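Local coordinates for uncharacterized protein (Danio rerio, PDB 5HBA) that probably recognises immune targets through its globular C1q domain, as a subunit of the complement component C1q in innate immunity, at residues 79-84 / 110-115; 65-68 / 74-77; 8-11 / 15-18; 33-38 / 124-129. One frame throughout, in Å; residues are numbered along the deposited sequence.

Contact 1. Residues 79-84 / 110-115; sequences CDFNSK and AGDGGV
Phe81 sets one edge of its ring against the backbone of Gly111 in a small van der Waals contact at the protein surface. CE1 of Phe81 lies 3.8 Å from C of Gly111, and that carbonyl carbon is in the ring plane. CZ of Phe81 comes within 4.0 Å of O of Gly111. With no side chain on Gly111, the ring meets the main chain directly. Phe81 CG stands anti to its own carbonyl carbon (chi1 -73°), which brings the ring to this loop.

The second kind of contact is between ring and carboxylate. The Asp112 and Phe81 side chains slide past each other in opposite directions, with their planes 66° apart. OD2 of Asp112 approaches CD1 of Phe81 at 4.0 Å, obliquely to the ring.

The polar groups of Asp112 are bonded outside the two segments. Its OD1 forms a salt bridge with Arg61, whose side chain also touches Phe81, and its carbonyl accepts from Gln117 NE2. Cys79 is in a disulfide with Cys63.

Segment 79-84 runs off the end of strand 75-80, and segment 110-115 is part of the loop that follows strand 103-109. Strand 62-68 lies between those two strands in the sheet, so the contact passes beyond the end of strand 62-68, joining the loops that leave the strands on either side of it.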
loop_
_atom_site.group_PDB
_atom_site.type_symbol
_atom_site.label_atom_id
_atom_site.label_comp_id
_atom_site.label_asym_id
_atom_site.label_seq_id
_atom_site.Cartn_x
_atom_site.Cartn_y
_atom_site.Cartn_z
ATOM N N CYS A 79 4.719 -4.865 -11.480
ATOM C CA CYS A 79 5.850 -5.735 -11.808
ATOM C C CYS A 79 7.180 -5.277 -11.189
ATOM O O CYS A 79 7.579 -4.109 -11.322
ATOM C CB CYS A 79 6.044 -5.792 -13.332
ATOM S SG CYS A 79 4.922 -6.829 -14.286
ATOM N N ASP A 80 7.865 -6.210 -10.530
ATOM C CA ASP A 80 9.274 -6.035 -10.175
ATOM C C ASP A 80 10.107 -6.890 -11.132
ATOM O O ASP A 80 10.085 -8.124 -11.044
ATOM C CB ASP A 80 9.542 -6.490 -8.735
ATOM C CG ASP A 80 9.277 -5.394 -7.701
ATOM O OD1 ASP A 80 8.830 -4.301 -8.088
ATOM O OD2 ASP A 80 9.493 -5.642 -6.489
ATOM N N PHE A 81 10.827 -6.238 -12.042
ATOM C CA PHE A 81 11.705 -6.940 -12.978
ATOM C C PHE A 81 13.144 -7.016 -12.457
ATOM O O PHE A 81 14.074 -6.548 -13.114
ATOM C CB PHE A 81 11.684 -6.267 -14.360
ATOM C CG PHE A 81 10.411 -6.491 -15.127
ATOM C CD1 PHE A 81 10.185 -7.692 -15.783
ATOM C CD2 PHE A 81 9.450 -5.495 -15.204
ATOM C CE1 PHE A 81 9.011 -7.902 -16.497
ATOM C CE2 PHE A 81 8.277 -5.692 -15.914
ATOM C CZ PHE A 81 8.052 -6.903 -16.559
ATOM N N ASN A 82 13.319 -7.614 -11.280
ATOM C CA ASN A 82 14.647 -7.777 -10.696
ATOM C C ASN A 82 15.315 -9.082 -11.119
ATOM O O ASN A 82 14.729 -9.884 -11.859
ATOM C CB ASN A 82 14.587 -7.692 -9.166
ATOM C CG ASN A 82 13.618 -8.692 -8.560
ATOM O OD1 ASN A 82 12.443 -8.382 -8.343
ATOM N ND2 ASN A 82 14.108 -9.895 -8.271
ATOM N N SER A 83 16.541 -9.286 -10.637
ATOM C CA SER A 83 17.339 -10.467 -10.974
ATOM C C SER A 83 16.835 -11.744 -10.289
ATOM O O SER A 83 16.144 -11.689 -9.266
ATOM C CB SER A 83 18.805 -10.242 -10.601
ATOM O OG SER A 83 19.060 -10.699 -9.284
ATOM N N LYS A 84 17.216 -12.889 -10.856
ATOM C CA LYS A 84 16.736 -14.206 -10.430
ATOM C C LYS A 84 16.974 -14.528 -8.953
ATOM O O LYS A 84 16.125 -15.131 -8.296
ATOM C CB LYS A 84 17.390 -15.298 -11.284
ATOM C CG LYS A 84 17.203 -15.136 -12.782
ATOM C CD LYS A 84 17.856 -16.286 -13.538
ATOM C CE LYS A 84 17.466 -16.271 -15.007
ATOM N NZ LYS A 84 17.805 -14.970 -15.657
ATOM N N ALA A 110 3.822 -14.129 -16.049
ATOM C CA ALA A 110 5.231 -14.013 -16.401
ATOM C C ALA A 110 5.398 -12.802 -17.318
ATOM O O ALA A 110 5.134 -12.874 -18.524
ATOM C CB ALA A 110 5.733 -15.276 -17.074
ATOM N N GLY A 111 5.820 -11.690 -16.726
ATOM C CA GLY A 111 5.952 -10.423 -17.427
ATOM C C GLY A 111 6.948 -10.391 -18.571
ATOM O O GLY A 111 6.923 -9.470 -19.381
ATOM N N ASP A 112 7.839 -11.373 -18.634
ATOM C CA ASP A 112 8.735 -11.498 -19.782
ATOM C C ASP A 112 9.188 -12.956 -19.934
ATOM O O ASP A 112 8.685 -13.840 -19.232
ATOM C CB ASP A 112 9.928 -10.523 -19.678
ATOM C CG ASP A 112 10.846 -10.820 -18.487
ATOM O OD1 ASP A 112 10.513 -11.700 -17.662
ATOM O OD2 ASP A 112 11.908 -10.158 -18.367
ATOM N N GLY A 113 10.123 -13.207 -20.849
ATOM C CA GLY A 113 10.615 -14.558 -21.066
ATOM C C GLY A 113 9.683 -15.346 -21.972
ATOM O O GLY A 113 8.620 -14.856 -22.360
ATOM N N GLY A 114 10.079 -16.570 -22.307
ATOM C CA GLY A 114 9.327 -17.377 -23.247
ATOM C C GLY A 114 8.457 -18.456 -22.625
ATOM O O GLY A 114 8.108 -18.400 -21.443
ATOM N N VAL A 115 8.112 -19.447 -23.445
ATOM C CA VAL A 115 7.237 -20.542 -23.049
ATOM C C VAL A 115 7.906 -21.446 -22.030
ATOM O O VAL A 115 9.132 -21.435 -21.884
ATOM C CB VAL A 115 6.875 -21.404 -24.278
ATOM C CG1 VAL A 115 6.163 -20.560 -25.321
ATOM C CG2 VAL A 115 8.137 -22.020 -24.880
#

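Contact 2. Residues 65-68 / 74-77; sequences RLKS and VSLS
Arg65 extends its side chain past the hydroxyls of Ser75 and Ser77. Its CG is anti to the carbonyl carbon, and the chain runs straight from CG to NE. CD of Arg65 packs 3.6 Å from OG of Ser75. Two waters complete the link. One accepts a bond from Arg65 NH2 and is bonded to Ser77 OG. The other takes a weak bond from Arg65 NE and lies 2.7 Å from Ser75 OG. The Arg65 side chain also makes a cation-pi contact with Phe109.

Lys67 lies on the same face. Its chain bends at chi3 (87°) and again at chi4 (71°), which swings the ammonium back over the neighbouring strand. There Lys67 NZ donates to Ser75 OG at 3.1 Å. Ser75 OG thus has two polar partners, the ammonium of Lys67 and a water.

The two segments form an antiparallel beta hairpin at the edge, within this chain, of one sheet of the C1q beta sandwich. Leu66 and Leu76 are a hydrogen-bonded pair: Leu66 N to Leu76 O is 2.8 Å, and Leu76 N to Leu66 O is 3.0 Å. Their side chains turn inward, where both touch Ala94 of the facing sheet. CD2 of Leu66 and CD1 of Leu76 are 4.4 Å apart.

Toward the hairpin loop, Ser68 N bonds to Val74 O at 3.2 Å. Ser68 OG accepts from Val74 N at 3.1 Å and is also hydrogen-bonded to Ser70 OG.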
loop_
_atom_site.group_PDB
_atom_site.type_symbol
_atom_site.label_atom_id
_atom_site.label_comp_id
_atom_site.label_asym_id
_atom_site.label_seq_id
_atom_site.Cartn_x
_atom_site.Cartn_y
_atom_site.Cartn_z
ATOM N N ARG A 65 -1.320 -9.063 -11.347
ATOM C CA ARG A 65 -2.402 -8.209 -11.806
ATOM C C ARG A 65 -3.471 -8.150 -10.736
ATOM O O ARG A 65 -3.781 -9.165 -10.108
ATOM C CB ARG A 65 -3.021 -8.761 -13.094
ATOM C CG ARG A 65 -2.179 -8.571 -14.321
ATOM C CD ARG A 65 -2.992 -8.812 -15.605
ATOM N NE ARG A 65 -2.143 -8.620 -16.781
ATOM C CZ ARG A 65 -1.537 -9.611 -17.428
ATOM N NH1 ARG A 65 -1.708 -10.865 -17.035
ATOM N NH2 ARG A 65 -0.770 -9.350 -18.478
ATOM N N LEU A 66 -4.029 -6.966 -10.514
ATOM C CA LEU A 66 -5.271 -6.874 -9.747
ATOM C C LEU A 66 -6.407 -6.876 -10.760
ATOM O O LEU A 66 -6.421 -6.051 -11.683
ATOM C CB LEU A 66 -5.308 -5.590 -8.912
ATOM C CG LEU A 66 -6.596 -5.297 -8.142
ATOM C CD1 LEU A 66 -6.745 -6.259 -6.926
ATOM C CD2 LEU A 66 -6.586 -3.847 -7.692
ATOM N N LYS A 67 -7.351 -7.800 -10.606
ATOM C CA LYS A 67 -8.403 -7.980 -11.608
ATOM C C LYS A 67 -9.801 -7.952 -10.989
ATOM O O LYS A 67 -9.957 -8.202 -9.793
ATOM C CB LYS A 67 -8.199 -9.305 -12.371
ATOM C CG LYS A 67 -6.974 -9.335 -13.304
ATOM C CD LYS A 67 -6.937 -10.604 -14.168
ATOM C CE LYS A 67 -7.741 -10.462 -15.471
ATOM N NZ LYS A 67 -7.074 -9.527 -16.442
ATOM N N SER A 68 -10.815 -7.643 -11.802
ATOM C CA SER A 68 -12.216 -7.720 -11.360
ATOM C C SER A 68 -13.139 -8.194 -12.487
ATOM O O SER A 68 -12.800 -8.069 -13.668
ATOM C CB SER A 68 -12.721 -6.349 -10.901
ATOM O OG SER A 68 -12.948 -5.504 -12.022
ATOM N N VAL A 74 -11.507 -4.337 -14.477
ATOM C CA VAL A 74 -10.247 -3.758 -14.055
ATOM C C VAL A 74 -9.152 -4.764 -14.315
ATOM O O VAL A 74 -9.319 -5.960 -14.055
ATOM C CB VAL A 74 -10.274 -3.387 -12.560
ATOM C CG1 VAL A 74 -8.879 -2.994 -12.059
ATOM C CG2 VAL A 74 -11.261 -2.260 -12.332
ATOM N N SER A 75 -8.034 -4.283 -14.848
ATOM C CA SER A 75 -6.832 -5.102 -14.977
ATOM C C SER A 75 -5.615 -4.200 -14.783
ATOM O O SER A 75 -5.214 -3.481 -15.705
ATOM C CB SER A 75 -6.801 -5.779 -16.353
ATOM O OG SER A 75 -5.741 -6.713 -16.439
ATOM N N LEU A 76 -5.055 -4.202 -13.572
ATOM C CA LEU A 76 -3.897 -3.350 -13.266
ATOM C C LEU A 76 -2.684 -4.223 -12.972
ATOM O O LEU A 76 -2.775 -5.160 -12.173
ATOM C CB LEU A 76 -4.184 -2.455 -12.054
ATOM C CG LEU A 76 -5.348 -1.479 -12.167
ATOM C CD1 LEU A 76 -5.619 -0.886 -10.810
ATOM C CD2 LEU A 76 -5.025 -0.371 -13.190
ATOM N N SER A 77 -1.552 -3.904 -13.594
ATOM C CA SER A 77 -0.328 -4.699 -13.453
ATOM C C SER A 77 0.708 -4.022 -12.558
ATOM O O SER A 77 0.912 -2.803 -12.615
ATOM C CB SER A 77 0.305 -4.964 -14.833
ATOM O OG SER A 77 -0.572 -5.721 -15.657
HETATM O O HOH W 1 0.260 -6.650 -17.789
HETATM O O HOH W 2 -3.425 -6.007 -17.640
#

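Contact 3. Residues 8-11 / 15-18; sequences VLRN and QAQY
The guanidinium of Arg10 carries the methyl group of Ala16 over one face. CB of Ala16 stands 3.6 Å above the guanidinium plane and is offset toward its rim. Its nearest atom on the group is Arg10 NH2, at 3.7 Å, and CZ of Arg10 is 3.8 Å from the same methyl. The carbonyl O of Gln15 approaches Arg10 NH2 obliquely, at 3.4 Å.

Arg10 reaches this place with a fully extended chain. CG is anti to the backbone N (chi1 -180°), and the chain stays straight as far as NE. It thus spans two strands whose nearest CA atoms, those of Arg10 and Ala16, are 9.6 Å apart. Strand 5-10 and the short strand 15-16 both pair antiparallel with strand 120-133, through backbone bonds of Arg10 with Ala124 and of Ala16 with Lys120.

The charged end has its firm partners in backbone carbonyls: NH1 donates to Thr23 O and NH2 to Ser14 O. Glu12 adds a long, weak ion pair. A buried cation is thus met largely by neutral oxygens with a methyl on one face, so its charge is probably spread over several dipoles and not cancelled by one close anion.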
loop_
_atom_site.group_PDB
_atom_site.type_symbol
_atom_site.label_atom_id
_atom_site.label_comp_id
_atom_site.label_asym_id
_atom_site.label_seq_id
_atom_site.Cartn_x
_atom_site.Cartn_y
_atom_site.Cartn_z
ATOM N N VAL A 8 -6.134 -11.539 4.021
ATOM C CA VAL A 8 -5.827 -12.955 3.792
ATOM C C VAL A 8 -4.353 -13.154 3.457
ATOM O O VAL A 8 -3.737 -12.314 2.793
ATOM C CB VAL A 8 -6.728 -13.565 2.681
ATOM C CG1 VAL A 8 -8.168 -13.658 3.172
ATOM C CG2 VAL A 8 -6.653 -12.709 1.401
ATOM N N LEU A 9 -3.793 -14.266 3.933
ATOM C CA LEU A 9 -2.362 -14.534 3.808
ATOM C C LEU A 9 -2.080 -15.824 3.043
ATOM O O LEU A 9 -2.754 -16.843 3.232
ATOM C CB LEU A 9 -1.729 -14.605 5.205
ATOM C CG LEU A 9 -0.326 -15.194 5.401
ATOM C CD1 LEU A 9 0.767 -14.332 4.780
ATOM C CD2 LEU A 9 -0.052 -15.416 6.883
ATOM N N ARG A 10 -1.082 -15.776 2.172
ATOM C CA ARG A 10 -0.609 -16.980 1.507
ATOM C C ARG A 10 0.820 -17.210 1.946
ATOM O O ARG A 10 1.685 -16.376 1.669
ATOM C CB ARG A 10 -0.638 -16.836 -0.019
ATOM C CG ARG A 10 -0.144 -18.104 -0.727
ATOM C CD ARG A 10 0.031 -17.924 -2.231
ATOM N NE ARG A 10 0.597 -19.140 -2.810
ATOM C CZ ARG A 10 -0.125 -20.123 -3.344
ATOM N NH1 ARG A 10 -1.452 -20.022 -3.397
ATOM N NH2 ARG A 10 0.481 -21.198 -3.840
ATOM N N ASN A 11 1.054 -18.321 2.649
ATOM C CA ASN A 11 2.393 -18.719 3.077
ATOM C C ASN A 11 2.487 -20.238 3.051
ATOM O O ASN A 11 2.133 -20.902 4.020
ATOM C CB ASN A 11 2.705 -18.204 4.487
ATOM C CG ASN A 11 4.173 -18.413 4.879
ATOM O OD1 ASN A 11 5.054 -18.472 4.026
ATOM N ND2 ASN A 11 4.431 -18.514 6.175
ATOM N N GLN A 15 3.417 -23.993 -5.344
ATOM C CA GLN A 15 3.648 -22.922 -6.298
ATOM C C GLN A 15 2.306 -22.295 -6.619
ATOM O O GLN A 15 1.281 -22.972 -6.568
ATOM C CB GLN A 15 4.297 -23.472 -7.570
ATOM C CG GLN A 15 5.688 -24.078 -7.335
ATOM C CD GLN A 15 6.108 -25.026 -8.447
ATOM O OE1 GLN A 15 5.267 -25.550 -9.187
ATOM N NE2 GLN A 15 7.413 -25.243 -8.576
ATOM N N ALA A 16 2.311 -20.997 -6.912
ATOM C CA ALA A 16 1.100 -20.288 -7.314
ATOM C C ALA A 16 1.050 -20.216 -8.838
ATOM O O ALA A 16 1.886 -19.564 -9.459
ATOM C CB ALA A 16 1.078 -18.878 -6.707
ATOM N N GLN A 17 0.061 -20.884 -9.425
ATOM C CA GLN A 17 -0.106 -20.973 -10.872
ATOM C C GLN A 17 -0.185 -19.607 -11.542
ATOM O O GLN A 17 -0.795 -18.683 -10.997
ATOM C CB GLN A 17 -1.392 -21.726 -11.181
ATOM C CG GLN A 17 -1.360 -23.195 -10.811
ATOM C CD GLN A 17 -0.465 -23.992 -11.735
ATOM O OE1 GLN A 17 -0.562 -23.885 -12.963
ATOM N NE2 GLN A 17 0.422 -24.788 -11.152
ATOM N N TYR A 18 0.418 -19.487 -12.722
ATOM C CA TYR A 18 0.270 -18.281 -13.527
ATOM C C TYR A 18 -1.148 -18.189 -14.092
ATOM O O TYR A 18 -1.774 -19.211 -14.424
ATOM C CB TYR A 18 1.275 -18.265 -14.677
ATOM C CG TYR A 18 2.711 -18.012 -14.252
ATOM C CD1 TYR A 18 3.059 -16.855 -13.553
ATOM C CD2 TYR A 18 3.725 -18.907 -14.583
ATOM C CE1 TYR A 18 4.383 -16.605 -13.179
ATOM C CE2 TYR A 18 5.054 -18.663 -14.215
ATOM C CZ TYR A 18 5.367 -17.513 -13.512
ATOM O OH TYR A 18 6.665 -17.275 -13.142
#

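Contact 4. Residues 33-38 / 124-129; sequences DDFQIK and AVFNGF
Phe35 and Phe126 meet ring to ring, and all the surface buried between segments 33-38 and 124-129 comes from this pair. CE2 of Phe35 is 3.6 Å from CD2 of Phe126. CZ of Phe35 lies 3.7 Å from the same atom. The ring planes are 83° apart, with centroids 5.8 Å from each other. The approach is oblique, and the two side chains cross at about a right angle. In both residues CG is anti to the backbone N (chi1 -153° in Phe35, -171° in Phe126), which turns both rings inward, between the two sheets.

This is the hydrophobic interior of the C1q domain, a beta sandwich of the jelly-roll type related to TNF. Strand 35-36 belongs to one sheet and strand 120-133 to the other. Phe6 joins both rings and meets Phe126 edge-to-face; Val8 also touches both, Phe42 packs on Phe35, and Phe54 packs on Phe126.

Polar bonds hold the Phe35 backbone: its N donates to Asp30 OD2 and its O accepts from Lys27 NZ. The opposite side of strand 120-133 meets the third subunit, where Asn127 ND2 bonds to Gly93 O of that subunit.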
loop_
_atom_site.group_PDB
_atom_site.type_symbol
_atom_site.label_atom_id
_atom_site.label_comp_id
_atom_site.label_asym_id
_atom_site.label_seq_id
_atom_site.Cartn_x
_atom_site.Cartn_y
_atom_site.Cartn_z
ATOM N N ASP A 33 -17.574 -12.071 5.812
ATOM C CA ASP A 33 -17.380 -13.370 5.151
ATOM C C ASP A 33 -17.495 -13.226 3.629
ATOM O O ASP A 33 -18.263 -13.943 2.973
ATOM C CB ASP A 33 -18.371 -14.417 5.691
ATOM C CG ASP A 33 -18.028 -15.840 5.259
ATOM O OD1 ASP A 33 -16.838 -16.135 5.010
ATOM O OD2 ASP A 33 -18.955 -16.671 5.171
ATOM N N ASP A 34 -16.723 -12.288 3.082
ATOM C CA ASP A 34 -16.785 -11.957 1.669
ATOM C C ASP A 34 -15.692 -12.634 0.855
ATOM O O ASP A 34 -15.720 -12.596 -0.380
ATOM C CB ASP A 34 -16.626 -10.447 1.491
ATOM C CG ASP A 34 -17.888 -9.680 1.806
ATOM O OD1 ASP A 34 -18.991 -10.192 1.533
ATOM O OD2 ASP A 34 -17.773 -8.549 2.320
ATOM N N PHE A 35 -14.710 -13.212 1.537
ATOM C CA PHE A 35 -13.567 -13.796 0.849
ATOM C C PHE A 35 -13.509 -15.322 0.949
ATOM O O PHE A 35 -13.616 -15.889 2.038
ATOM C CB PHE A 35 -12.256 -13.215 1.389
ATOM C CG PHE A 35 -11.144 -13.236 0.383
ATOM C CD1 PHE A 35 -10.429 -14.404 0.145
ATOM C CD2 PHE A 35 -10.835 -12.096 -0.346
ATOM C CE1 PHE A 35 -9.418 -14.431 -0.798
ATOM C CE2 PHE A 35 -9.828 -12.114 -1.291
ATOM C CZ PHE A 35 -9.121 -13.283 -1.523
ATOM N N GLN A 36 -13.306 -15.982 -0.187
ATOM C CA GLN A 36 -13.108 -17.424 -0.192
ATOM C C GLN A 36 -11.643 -17.733 -0.476
ATOM O O GLN A 36 -11.170 -17.574 -1.608
ATOM C CB GLN A 36 -14.025 -18.102 -1.222
ATOM C CG GLN A 36 -15.499 -18.162 -0.788
ATOM C CD GLN A 36 -16.396 -18.863 -1.808
ATOM O OE1 GLN A 36 -15.975 -19.807 -2.481
ATOM N NE2 GLN A 36 -17.635 -18.392 -1.934
ATOM N N ILE A 37 -10.918 -18.180 0.545
ATOM C CA ILE A 37 -9.484 -18.357 0.378
ATOM C C ILE A 37 -9.156 -19.529 -0.541
ATOM O O ILE A 37 -8.072 -19.577 -1.115
ATOM C CB ILE A 37 -8.733 -18.502 1.726
ATOM C CG1 ILE A 37 -9.220 -19.718 2.505
ATOM C CG2 ILE A 37 -8.860 -17.223 2.551
ATOM C CD1 ILE A 37 -8.393 -19.974 3.785
ATOM N N LYS A 38 -10.088 -20.468 -0.697
ATOM C CA LYS A 38 -9.866 -21.602 -1.596
ATOM C C LYS A 38 -9.955 -21.249 -3.080
ATOM O O LYS A 38 -9.397 -21.957 -3.916
ATOM C CB LYS A 38 -10.842 -22.750 -1.293
ATOM C CG LYS A 38 -10.596 -23.463 0.021
ATOM C CD LYS A 38 -11.431 -24.751 0.075
ATOM C CE LYS A 38 -11.631 -25.241 1.496
ATOM N NZ LYS A 38 -12.606 -26.377 1.532
ATOM N N ALA A 124 2.046 -13.856 -0.051
ATOM C CA ALA A 124 1.129 -12.764 -0.378
ATOM C C ALA A 124 0.188 -12.397 0.758
ATOM O O ALA A 124 -0.369 -13.277 1.410
ATOM C CB ALA A 124 0.331 -13.102 -1.658
ATOM N N VAL A 125 0.031 -11.094 0.988
ATOM C CA VAL A 125 -0.987 -10.561 1.886
ATOM C C VAL A 125 -1.931 -9.712 1.034
ATOM O O VAL A 125 -1.489 -8.807 0.330
ATOM C CB VAL A 125 -0.360 -9.703 3.023
ATOM C CG1 VAL A 125 -1.450 -9.121 3.920
ATOM C CG2 VAL A 125 0.606 -10.549 3.876
ATOM N N PHE A 126 -3.220 -10.035 1.058
ATOM C CA PHE A 126 -4.208 -9.345 0.233
ATOM C C PHE A 126 -5.222 -8.748 1.195
ATOM O O PHE A 126 -5.808 -9.471 2.016
ATOM C CB PHE A 126 -4.890 -10.358 -0.696
ATOM C CG PHE A 126 -5.782 -9.749 -1.752
ATOM C CD1 PHE A 126 -5.660 -8.413 -2.130
ATOM C CD2 PHE A 126 -6.758 -10.530 -2.373
ATOM C CE1 PHE A 126 -6.483 -7.870 -3.114
ATOM C CE2 PHE A 126 -7.586 -9.988 -3.363
ATOM C CZ PHE A 126 -7.450 -8.653 -3.727
ATOM N N ASN A 127 -5.415 -7.433 1.107
ATOM C CA ASN A 127 -6.286 -6.706 2.031
ATOM C C ASN A 127 -7.352 -5.893 1.308
ATOM O O ASN A 127 -7.144 -5.435 0.176
ATOM C CB ASN A 127 -5.451 -5.755 2.891
ATOM C CG ASN A 127 -4.352 -6.471 3.643
ATOM O OD1 ASN A 127 -4.588 -7.500 4.280
ATOM N ND2 ASN A 127 -3.136 -5.929 3.571
ATOM N N GLY A 128 -8.489 -5.687 1.967
ATOM C CA GLY A 128 -9.551 -4.895 1.366
ATOM C C GLY A 128 -10.648 -4.501 2.336
ATOM O O GLY A 128 -10.872 -5.179 3.336
ATOM N N PHE A 129 -11.343 -3.407 2.039
ATOM C CA PHE A 129 -12.464 -2.974 2.872
ATOM C C PHE A 129 -13.386 -1.999 2.148
ATOM O O PHE A 129 -12.971 -1.291 1.219
ATOM C CB PHE A 129 -11.982 -2.392 4.215
ATOM C CG PHE A 129 -10.932 -1.329 4.079
ATOM C CD1 PHE A 129 -11.290 -0.003 3.858
ATOM C CD2 PHE A 129 -9.586 -1.652 4.177
ATOM C CE1 PHE A 129 -10.322 0.977 3.735
ATOM C CE2 PHE A 129 -8.609 -0.669 4.049
ATOM C CZ PHE A 129 -8.980 0.641 3.836
#

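Contacts 3 and 4 are buried, contact 2 is partly buried and contact 1 lies at the surface. Contacts 1 and 2 share strand 75-80, one near its end and the other in its hairpin, and both touch the second subunit. Contacts 3 and 4 meet through the paired strands 5-10 and 120-133, where Val8 bonds by its backbone to Phe126. Contact 2 also reaches contact 4 in the core, through Leu66 and Phe126. The chemistry differs with place in the fold: contact 4 is purely aromatic, contact 3 places a buried cation among carbonyls, contact 2 has hydrated polar groups on one face and leucines on the other, and contact 1 sets a ring against loop backbone and a carboxylate.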